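Local coordinates for PelA (Pseudomonas aeruginosa, PDB 5TCB), which probably acts as a glycoside hydrolase through the domain described here, one piece of a longer polysaccharide-modifying protein that may also have deacetylase activity, at residues E193-A197 with R251-Y257; I231-L237 with Y257-T263. All blocks are in the same frame, centred on the assembly; numbering follows the deposited sequence.

Interaction 1: E193-A197 with R251-Y257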
ATOM      1  N   GLU A 193       5.853   2.258   5.470  1.00 20.65           N
ATOM      2  CA  GLU A 193       6.467   1.202   6.249  1.00 20.96           C
ATOM      3  C   GLU A 193       7.946   1.540   6.362  1.00 23.18           C
ATOM      4  O   GLU A 193       8.653   1.461   5.325  1.00 26.11           O
ATOM      5  CB  GLU A 193       6.332  -0.164   5.571  1.00 21.96           C
ATOM      6  CG  GLU A 193       4.950  -0.563   5.120  1.00 24.92           C
ATOM      7  CD  GLU A 193       5.042  -1.737   4.156  1.00 27.79           C
ATOM      8  OE1 GLU A 193       5.099  -2.899   4.609  1.00 28.85           O
ATOM      9  OE2 GLU A 193       5.097  -1.494   2.934  1.00 30.27           O
ATOM     10  N   SER A 194       8.496   1.930   7.512  1.00 27.80           N
ATOM     11  CA  SER A 194       7.863   2.039   8.820  1.00 24.23           C
ATOM     12  C   SER A 194       8.479   3.258   9.493  1.00 28.42           C
ATOM     13  O   SER A 194       9.471   3.811   9.001  1.00 28.04           O
ATOM     14  CB  SER A 194       8.105   0.780   9.651  1.00 25.67           C
ATOM     15  OG  SER A 194       7.454  -0.349   9.112  1.00 23.57           O
ATOM     16  N   ILE A 195       7.946   3.658  10.647  1.00 25.16           N
ATOM     17  CA  ILE A 195       8.418   4.875  11.304  1.00 28.65           C
ATOM     18  C   ILE A 195       9.358   4.518  12.451  1.00 32.03           C
ATOM     19  O   ILE A 195      10.524   4.935  12.457  1.00 30.42           O
ATOM     20  CB  ILE A 195       7.237   5.751  11.770  1.00 28.46           C
ATOM     21  CG1 ILE A 195       6.381   6.221  10.581  1.00 28.38           C
ATOM     22  CG2 ILE A 195       7.723   6.972  12.585  1.00 31.00           C
ATOM     23  CD1 ILE A 195       7.141   6.974   9.478  1.00 28.57           C
ATOM     24  N   HIS A 196       8.894   3.739  13.423  1.00 29.69           N
ATOM     25  CA  HIS A 196       9.740   3.353  14.544  1.00 29.89           C
ATOM     26  C   HIS A 196      10.026   1.863  14.589  1.00 31.53           C
ATOM     27  O   HIS A 196      11.181   1.448  14.790  1.00 35.04           O
ATOM     28  CB  HIS A 196       9.092   3.768  15.873  1.00 33.85           C
ATOM     29  CG  HIS A 196       8.955   5.245  16.046  1.00 32.90           C
ATOM     30  ND1 HIS A 196      10.041   6.097  16.039  1.00 35.65           N
ATOM     31  CD2 HIS A 196       7.864   6.020  16.248  1.00 35.66           C
ATOM     32  CE1 HIS A 196       9.619   7.337  16.217  1.00 45.92           C
ATOM     33  NE2 HIS A 196       8.304   7.317  16.353  1.00 41.37           N
ATOM     34  N   ALA A 197       8.985   1.049  14.449  1.00 30.94           N
ATOM     35  CA  ALA A 197       9.087  -0.397  14.552  1.00 29.31           C
ATOM     36  C   ALA A 197       8.826  -0.987  13.176  1.00 26.90           C
ATOM     37  O   ALA A 197       7.740  -0.829  12.607  1.00 24.95           O
ATOM     38  CB  ALA A 197       8.103  -0.943  15.593  1.00 29.25           C
ATOM     39  N   ARG A 251       2.211   6.803  20.521  1.00 31.25           N
ATOM     40  CA  ARG A 251       3.378   7.599  20.156  1.00 30.33           C
ATOM     41  C   ARG A 251       3.234   8.149  18.739  1.00 30.79           C
ATOM     42  O   ARG A 251       3.444   9.343  18.491  1.00 32.01           O
ATOM     43  CB  ARG A 251       4.610   6.712  20.303  1.00 42.05           C
ATOM     44  CG  ARG A 251       5.923   7.408  20.253  1.00 73.63           C
ATOM     45  CD  ARG A 251       7.026   6.399  20.463  1.00 98.70           C
ATOM     46  NE  ARG A 251       8.299   6.904  19.970  1.00101.80           N
ATOM     47  CZ  ARG A 251       9.322   6.138  19.605  1.00 99.93           C
ATOM     48  NH1 ARG A 251       9.231   4.816  19.668  1.00 97.58           N
ATOM     49  NH2 ARG A 251      10.436   6.706  19.169  1.00106.49           N
ATOM     50  N   LEU A 252       2.821   7.297  17.805  1.00 30.08           N
ATOM     51  CA  LEU A 252       2.708   7.708  16.411  1.00 26.26           C
ATOM     52  C   LEU A 252       1.616   8.761  16.223  1.00 28.75           C
ATOM     53  O   LEU A 252       1.793   9.719  15.460  1.00 26.05           O
ATOM     54  CB  LEU A 252       2.458   6.468  15.537  1.00 24.78           C
ATOM     55  CG  LEU A 252       3.699   5.562  15.425  1.00 25.27           C
ATOM     56  CD1 LEU A 252       3.342   4.167  14.923  1.00 25.76           C
ATOM     57  CD2 LEU A 252       4.737   6.188  14.508  1.00 28.46           C
ATOM     58  N   ARG A 253       0.487   8.624  16.930  1.00 28.31           N
ATOM     59  CA  ARG A 253      -0.541   9.665  16.867  1.00 27.11           C
ATOM     60  C   ARG A 253      -0.022  11.003  17.381  1.00 28.79           C
ATOM     61  O   ARG A 253      -0.293  12.046  16.773  1.00 30.34           O
ATOM     62  CB  ARG A 253      -1.796   9.211  17.627  1.00 27.13           C
ATOM     63  CG  ARG A 253      -2.589   8.183  16.850  1.00 30.24           C
ATOM     64  CD  ARG A 253      -3.865   7.761  17.547  1.00 26.05           C
ATOM     65  NE  ARG A 253      -4.569   6.788  16.713  1.00 28.45           N
ATOM     66  CZ  ARG A 253      -5.457   7.103  15.777  1.00 24.71           C
ATOM     67  NH1 ARG A 253      -5.769   8.370  15.529  1.00 29.12           N
ATOM     68  NH2 ARG A 253      -5.986   6.136  15.048  1.00 22.97           N
ATOM     69  N   SER A 254       0.724  11.001  18.492  1.00 31.59           N
ATOM     70  CA  SER A 254       1.265  12.254  19.009  1.00 33.05           C
ATOM     71  C   SER A 254       2.246  12.892  18.039  1.00 32.00           C
ATOM     72  O   SER A 254       2.420  14.114  18.066  1.00 36.23           O
ATOM     73  CB  SER A 254       1.952  12.033  20.362  1.00 38.46           C
ATOM     74  OG  SER A 254       3.254  11.463  20.208  1.00 41.38           O
ATOM     75  N   GLU A 255       2.840  12.099  17.148  1.00 31.76           N
ATOM     76  CA  GLU A 255       3.748  12.597  16.128  1.00 35.17           C
ATOM     77  C   GLU A 255       3.049  12.923  14.813  1.00 33.41           C
ATOM     78  O   GLU A 255       3.725  13.269  13.836  1.00 34.11           O
ATOM     79  CB  GLU A 255       4.859  11.569  15.903  1.00 32.19           C
ATOM     80  CG  GLU A 255       5.704  11.378  17.154  1.00 38.35           C
ATOM     81  CD  GLU A 255       6.681  10.227  17.069  1.00 41.95           C
ATOM     82  OE1 GLU A 255       6.714   9.536  16.034  1.00 50.43           O
ATOM     83  OE2 GLU A 255       7.412  10.004  18.057  1.00 48.96           O
ATOM     84  N   GLY A 256       1.718  12.826  14.767  1.00 29.75           N
ATOM     85  CA  GLY A 256       0.953  13.277  13.627  1.00 32.03           C
ATOM     86  C   GLY A 256       0.588  12.198  12.634  1.00 31.03           C
ATOM     87  O   GLY A 256      -0.005  12.517  11.594  1.00 33.68           O
ATOM     88  N   TYR A 257       0.895  10.939  12.930  1.00 26.20           N
ATOM     89  CA  TYR A 257       0.590   9.822  12.040  1.00 22.61           C
ATOM     90  C   TYR A 257      -0.738   9.160  12.414  1.00 21.77           C
ATOM     91  O   TYR A 257      -1.186   9.201  13.560  1.00 24.14           O
ATOM     92  CB  TYR A 257       1.699   8.766  12.093  1.00 25.76           C
ATOM     93  CG  TYR A 257       3.051   9.272  11.693  1.00 27.12           C
ATOM     94  CD1 TYR A 257       4.004   9.530  12.651  1.00 26.85           C
ATOM     95  CD2 TYR A 257       3.368   9.519  10.364  1.00 32.55           C
ATOM     96  CE1 TYR A 257       5.236   9.986  12.318  1.00 28.62           C
ATOM     97  CE2 TYR A 257       4.613   9.997  10.019  1.00 35.13           C
ATOM     98  CZ  TYR A 257       5.537  10.232  11.004  1.00 35.83           C
ATOM     99  OH  TYR A 257       6.788  10.707  10.692  1.00 37.41           O
TER

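Interaction 2: I231-L237 with Y257-T263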
ATOM      1  N   ILE A 231      -0.798  11.116   6.627  1.00 21.54           N
ATOM      2  CA  ILE A 231       0.265  10.113   6.611  1.00 19.97           C
ATOM      3  C   ILE A 231      -0.114   8.961   7.533  1.00 19.15           C
ATOM      4  O   ILE A 231      -0.396   9.155   8.729  1.00 21.13           O
ATOM      5  CB  ILE A 231       1.642  10.681   7.010  1.00 21.37           C
ATOM      6  CG1 ILE A 231       1.955  11.946   6.218  1.00 23.56           C
ATOM      7  CG2 ILE A 231       2.718   9.613   6.800  1.00 22.68           C
ATOM      8  CD1 ILE A 231       3.168  12.687   6.723  1.00 28.67           C
ATOM      9  N   VAL A 232      -0.078   7.759   6.980  1.00 17.77           N
ATOM     10  CA  VAL A 232      -0.340   6.534   7.714  1.00 17.21           C
ATOM     11  C   VAL A 232       0.998   5.858   7.971  1.00 20.03           C
ATOM     12  O   VAL A 232       1.825   5.713   7.060  1.00 19.74           O
ATOM     13  CB  VAL A 232      -1.296   5.619   6.928  1.00 18.00           C
ATOM     14  CG1 VAL A 232      -1.254   4.201   7.469  1.00 19.72           C
ATOM     15  CG2 VAL A 232      -2.695   6.206   6.967  1.00 21.07           C
ATOM     16  N   ALA A 233       1.243   5.509   9.218  1.00 18.88           N
ATOM     17  CA  ALA A 233       2.413   4.750   9.620  1.00 17.85           C
ATOM     18  C   ALA A 233       2.028   3.285   9.731  1.00 18.37           C
ATOM     19  O   ALA A 233       1.145   2.939  10.515  1.00 20.28           O
ATOM     20  CB  ALA A 233       2.965   5.250  10.957  1.00 21.69           C
ATOM     21  N   ILE A 234       2.689   2.427   8.956  1.00 18.72           N
ATOM     22  CA  ILE A 234       2.516   0.976   9.065  1.00 20.81           C
ATOM     23  C   ILE A 234       3.765   0.445   9.749  1.00 19.14           C
ATOM     24  O   ILE A 234       4.805   0.247   9.115  1.00 22.08           O
ATOM     25  CB  ILE A 234       2.310   0.289   7.711  1.00 20.83           C
ATOM     26  CG1 ILE A 234       1.162   0.907   6.943  1.00 21.17           C
ATOM     27  CG2 ILE A 234       2.009  -1.194   7.956  1.00 24.44           C
ATOM     28  CD1 ILE A 234       1.103   0.421   5.456  1.00 20.95           C
ATOM     29  N   ASP A 235       3.654   0.208  11.057  1.00 21.71           N
ATOM     30  CA  ASP A 235       4.728  -0.335  11.866  1.00 21.72           C
ATOM     31  C   ASP A 235       4.407  -1.774  12.257  1.00 21.49           C
ATOM     32  O   ASP A 235       3.268  -2.234  12.181  1.00 21.85           O
ATOM     33  CB  ASP A 235       4.955   0.534  13.111  1.00 22.34           C
ATOM     34  CG  ASP A 235       5.790   1.777  12.811  1.00 27.41           C
ATOM     35  OD1 ASP A 235       5.712   2.294  11.666  1.00 25.22           O
ATOM     36  OD2 ASP A 235       6.519   2.223  13.719  1.00 26.87           O
ATOM     37  N   TYR A 236       5.447  -2.488  12.682  1.00 27.51           N
ATOM     38  CA  TYR A 236       5.365  -3.934  12.852  1.00 24.66           C
ATOM     39  C   TYR A 236       5.861  -4.330  14.233  1.00 26.26           C
ATOM     40  O   TYR A 236       7.018  -4.060  14.581  1.00 30.20           O
ATOM     41  CB  TYR A 236       6.178  -4.640  11.756  1.00 27.52           C
ATOM     42  CG  TYR A 236       5.573  -4.442  10.391  1.00 22.21           C
ATOM     43  CD1 TYR A 236       6.180  -3.615   9.466  1.00 23.90           C
ATOM     44  CD2 TYR A 236       4.399  -5.086  10.041  1.00 27.05           C
ATOM     45  CE1 TYR A 236       5.609  -3.436   8.198  1.00 24.54           C
ATOM     46  CE2 TYR A 236       3.805  -4.897   8.791  1.00 26.38           C
ATOM     47  CZ  TYR A 236       4.431  -4.084   7.884  1.00 25.54           C
ATOM     48  OH  TYR A 236       3.852  -3.936   6.637  1.00 29.57           O
ATOM     49  N   LEU A 237       4.976  -4.979  15.010  1.00 25.03           N
ATOM     50  CA  LEU A 237       5.321  -5.615  16.282  1.00 26.93           C
ATOM     51  C   LEU A 237       4.561  -6.930  16.348  1.00 26.60           C
ATOM     52  O   LEU A 237       3.423  -7.009  15.871  1.00 26.58           O
ATOM     53  CB  LEU A 237       4.973  -4.761  17.509  1.00 29.38           C
ATOM     54  CG  LEU A 237       5.879  -3.560  17.756  1.00 28.00           C
ATOM     55  CD1 LEU A 237       5.311  -2.701  18.873  1.00 32.59           C
ATOM     56  CD2 LEU A 237       7.308  -4.003  18.106  1.00 29.14           C
ATOM     57  N   TYR A 257       0.895  10.939  12.930  1.00 26.20           N
ATOM     58  CA  TYR A 257       0.590   9.822  12.040  1.00 22.61           C
ATOM     59  C   TYR A 257      -0.738   9.160  12.414  1.00 21.77           C
ATOM     60  O   TYR A 257      -1.186   9.201  13.560  1.00 24.14           O
ATOM     61  CB  TYR A 257       1.699   8.766  12.093  1.00 25.76           C
ATOM     62  CG  TYR A 257       3.051   9.272  11.693  1.00 27.12           C
ATOM     63  CD1 TYR A 257       4.004   9.530  12.651  1.00 26.85           C
ATOM     64  CD2 TYR A 257       3.368   9.519  10.364  1.00 32.55           C
ATOM     65  CE1 TYR A 257       5.236   9.986  12.318  1.00 28.62           C
ATOM     66  CE2 TYR A 257       4.613   9.997  10.019  1.00 35.13           C
ATOM     67  CZ  TYR A 257       5.537  10.232  11.004  1.00 35.83           C
ATOM     68  OH  TYR A 257       6.788  10.707  10.692  1.00 37.41           O
ATOM     69  N   VAL A 258      -1.368   8.526  11.433  1.00 21.70           N
ATOM     70  CA  VAL A 258      -2.473   7.610  11.703  1.00 21.64           C
ATOM     71  C   VAL A 258      -1.891   6.204  11.628  1.00 20.30           C
ATOM     72  O   VAL A 258      -1.517   5.768  10.528  1.00 19.43           O
ATOM     73  CB  VAL A 258      -3.617   7.787  10.705  1.00 19.78           C
ATOM     74  CG1 VAL A 258      -4.794   6.869  11.067  1.00 20.08           C
ATOM     75  CG2 VAL A 258      -4.085   9.230  10.705  1.00 26.01           C
ATOM     76  N   PRO A 259      -1.734   5.496  12.746  1.00 21.03           N
ATOM     77  CA  PRO A 259      -0.951   4.259  12.727  1.00 20.47           C
ATOM     78  C   PRO A 259      -1.754   2.981  12.586  1.00 17.30           C
ATOM     79  O   PRO A 259      -2.922   2.921  12.963  1.00 19.82           O
ATOM     80  CB  PRO A 259      -0.272   4.285  14.088  1.00 23.58           C
ATOM     81  CG  PRO A 259      -1.327   4.885  14.973  1.00 25.25           C
ATOM     82  CD  PRO A 259      -2.036   5.924  14.131  1.00 20.90           C
ATOM     83  N   PHE A 260      -1.090   1.941  12.091  1.00 18.80           N
ATOM     84  CA  PHE A 260      -1.528   0.567  12.265  1.00 17.86           C
ATOM     85  C   PHE A 260      -0.300  -0.240  12.600  1.00 17.20           C
ATOM     86  O   PHE A 260       0.674  -0.214  11.843  1.00 19.65           O
ATOM     87  CB  PHE A 260      -2.196   0.014  11.018  1.00 16.98           C
ATOM     88  CG  PHE A 260      -2.808  -1.369  11.192  1.00 16.22           C
ATOM     89  CD1 PHE A 260      -3.816  -1.593  12.122  1.00 17.29           C
ATOM     90  CD2 PHE A 260      -2.420  -2.419  10.362  1.00 16.72           C
ATOM     91  CE1 PHE A 260      -4.404  -2.846  12.270  1.00 18.38           C
ATOM     92  CE2 PHE A 260      -3.005  -3.671  10.500  1.00 16.87           C
ATOM     93  CZ  PHE A 260      -4.006  -3.893  11.428  1.00 19.16           C
ATOM     94  N   VAL A 261      -0.330  -0.917  13.736  1.00 19.45           N
ATOM     95  CA  VAL A 261       0.819  -1.665  14.224  1.00 18.28           C
ATOM     96  C   VAL A 261       0.434  -3.132  14.194  1.00 20.15           C
ATOM     97  O   VAL A 261      -0.447  -3.569  14.945  1.00 21.79           O
ATOM     98  CB  VAL A 261       1.237  -1.215  15.624  1.00 19.31           C
ATOM     99  CG1 VAL A 261       2.542  -1.905  16.018  1.00 22.04           C
ATOM    100  CG2 VAL A 261       1.341   0.330  15.688  1.00 22.04           C
ATOM    101  N   SER A 262       1.071  -3.898  13.318  1.00 21.42           N
ATOM    102  CA  SER A 262       0.593  -5.250  13.048  1.00 19.10           C
ATOM    103  C   SER A 262       1.783  -6.150  12.715  1.00 25.28           C
ATOM    104  O   SER A 262       2.923  -5.848  13.072  1.00 24.15           O
ATOM    105  CB  SER A 262      -0.472  -5.197  11.939  1.00 20.38           C
ATOM    106  OG  SER A 262      -1.140  -6.430  11.840  1.00 19.21           O
ATOM    107  N   THR A 263       1.512  -7.273  12.083  1.00 20.92           N
ATOM    108  CA  THR A 263       2.495  -8.266  11.661  1.00 22.99           C
ATOM    109  C   THR A 263       2.771  -8.131  10.175  1.00 22.75           C
ATOM    110  O   THR A 263       1.920  -7.654   9.415  1.00 23.43           O
ATOM    111  CB  THR A 263       1.973  -9.682  11.931  1.00 25.26           C
ATOM    112  OG1 THR A 263       0.770  -9.877  11.177  1.00 27.05           O
ATOM    113  CG2 THR A 263       1.702  -9.896  13.416  1.00 28.71           C
TER
HETATM  114  O   HOH W   1       1.405  -5.316  16.572  1.00 21.78           O

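Interaction 1: E193-A197 with R251-Y257
The guanidinium of R251 lies flat on the imidazole of H196, with centres 3.5 Å apart and planes 17° from parallel. Its NH2 sits off-centre above the ring, towards the rim. R251 reaches over H196 with an extended chain, CG trans to the backbone N (chi1 -168°), although the arginine is poorly ordered and probably mobile. One residue on, L252 sends CD2 against both I195 CG2 and H196 CD2, 3.6 Å from each. I195 CG2 also lies over the ring of H196, on the face opposite R251, so the imidazole is sandwiched between an aliphatic branch and a cation. E255, just past the end of helix 242-254, meets the edge of the same ring: H196 NE2 donates to the syn lone pair of E255 OE1 at 2.7 Å, while NE2 makes only a longer, weak bond to OE2. The ring and carboxylate planes are steeply turned against each other, at 68°. G256 then ends the helix in a Schellman motif, with positive phi, and turns the chain towards Y257. The face of the Y257 ring takes I195 CG1, 4.2 Å from the centroid and nearly on the ring normal, a CH-pi contact; its OH bonds to R225. D235 accepts the backbone N-H groups of I195 and H196, fixing the loop between strands 187-192 and 197-200 against the helix end. Donation from NE2 to a carboxylate sets the imidazole's orientation, and E255, also in a long salt bridge with R251 NE, would help offset the positive charge resting on the ring.

Interaction 2: I231-L237 with Y257-T263
Two neighbouring parallel strands of a beta-alpha-beta unit meet here, I231-Y236 beside V258-S262, with helix 242-254 making the connection between them. V258 N donates to I231 O at 2.9 Å, and A233 N then donates back to V258 O. F260 N to A233 O (2.9 Å), D235 N to F260 O, S262 N to D235 O and L237 N to S262 O continue the ladder. CA-H...O contacts supplement it, as between V232 CA and V258 O at 3.1 Å. P259, which has no N-H to donate, falls at a position where the bonds to I231-L237 come from V258 and F260.

The pair belongs to the eight-stranded parallel sheet, consistent with the (beta/alpha)8 barrel of glycoside hydrolases of this family. V232, I234 and F260 point to the side where strand 27-30 packs, whereas D235, P259 and V261 face helix 242-254. At the start of the pair, I231 CG2 meets the edge of the Y257 ring, 3.6 Å from CD2, both side chains pointing the same way, and A233 CB rests against Y257 CB. Further on, L237 CB lies alongside V261 CG1 at 4.0 Å. The ring of Y236, with CG beside its backbone N (chi1 -67°), turns its edge to the carbonyls of S262 and T263, CE2 coming 3.4 Å from T263 O; its OH bonds to E193. The carboxylate of D235 leads away from V261, and its OD2 also takes the backbone N-H of A197. A water donates to L237 O at 2.7 Å and, weakly, to V261 O, bridging L237, just past one strand, to V261 of the other.

Overall arrangement
Along the chain the segments alternate: 193-197 comes first, then strand 231-236, the end of helix 242-254 and finally strand 258-262, so the two contacts interlock. Their centres are about 7 Å apart, and Y257, where helix gives way to strand, belongs to both. Interaction 2 pairs two adjacent strands of the parallel sheet; interaction 1 ties the loop after the adjacent strand 187-192 to the helix that packs outside that sheet. A direct bond joins them too, S194 OG lying 2.7 Å from I234 O. The loop after strand 187-192, the last two strands of the sheet and the helix between them are thus held together in the glycoside hydrolase domain.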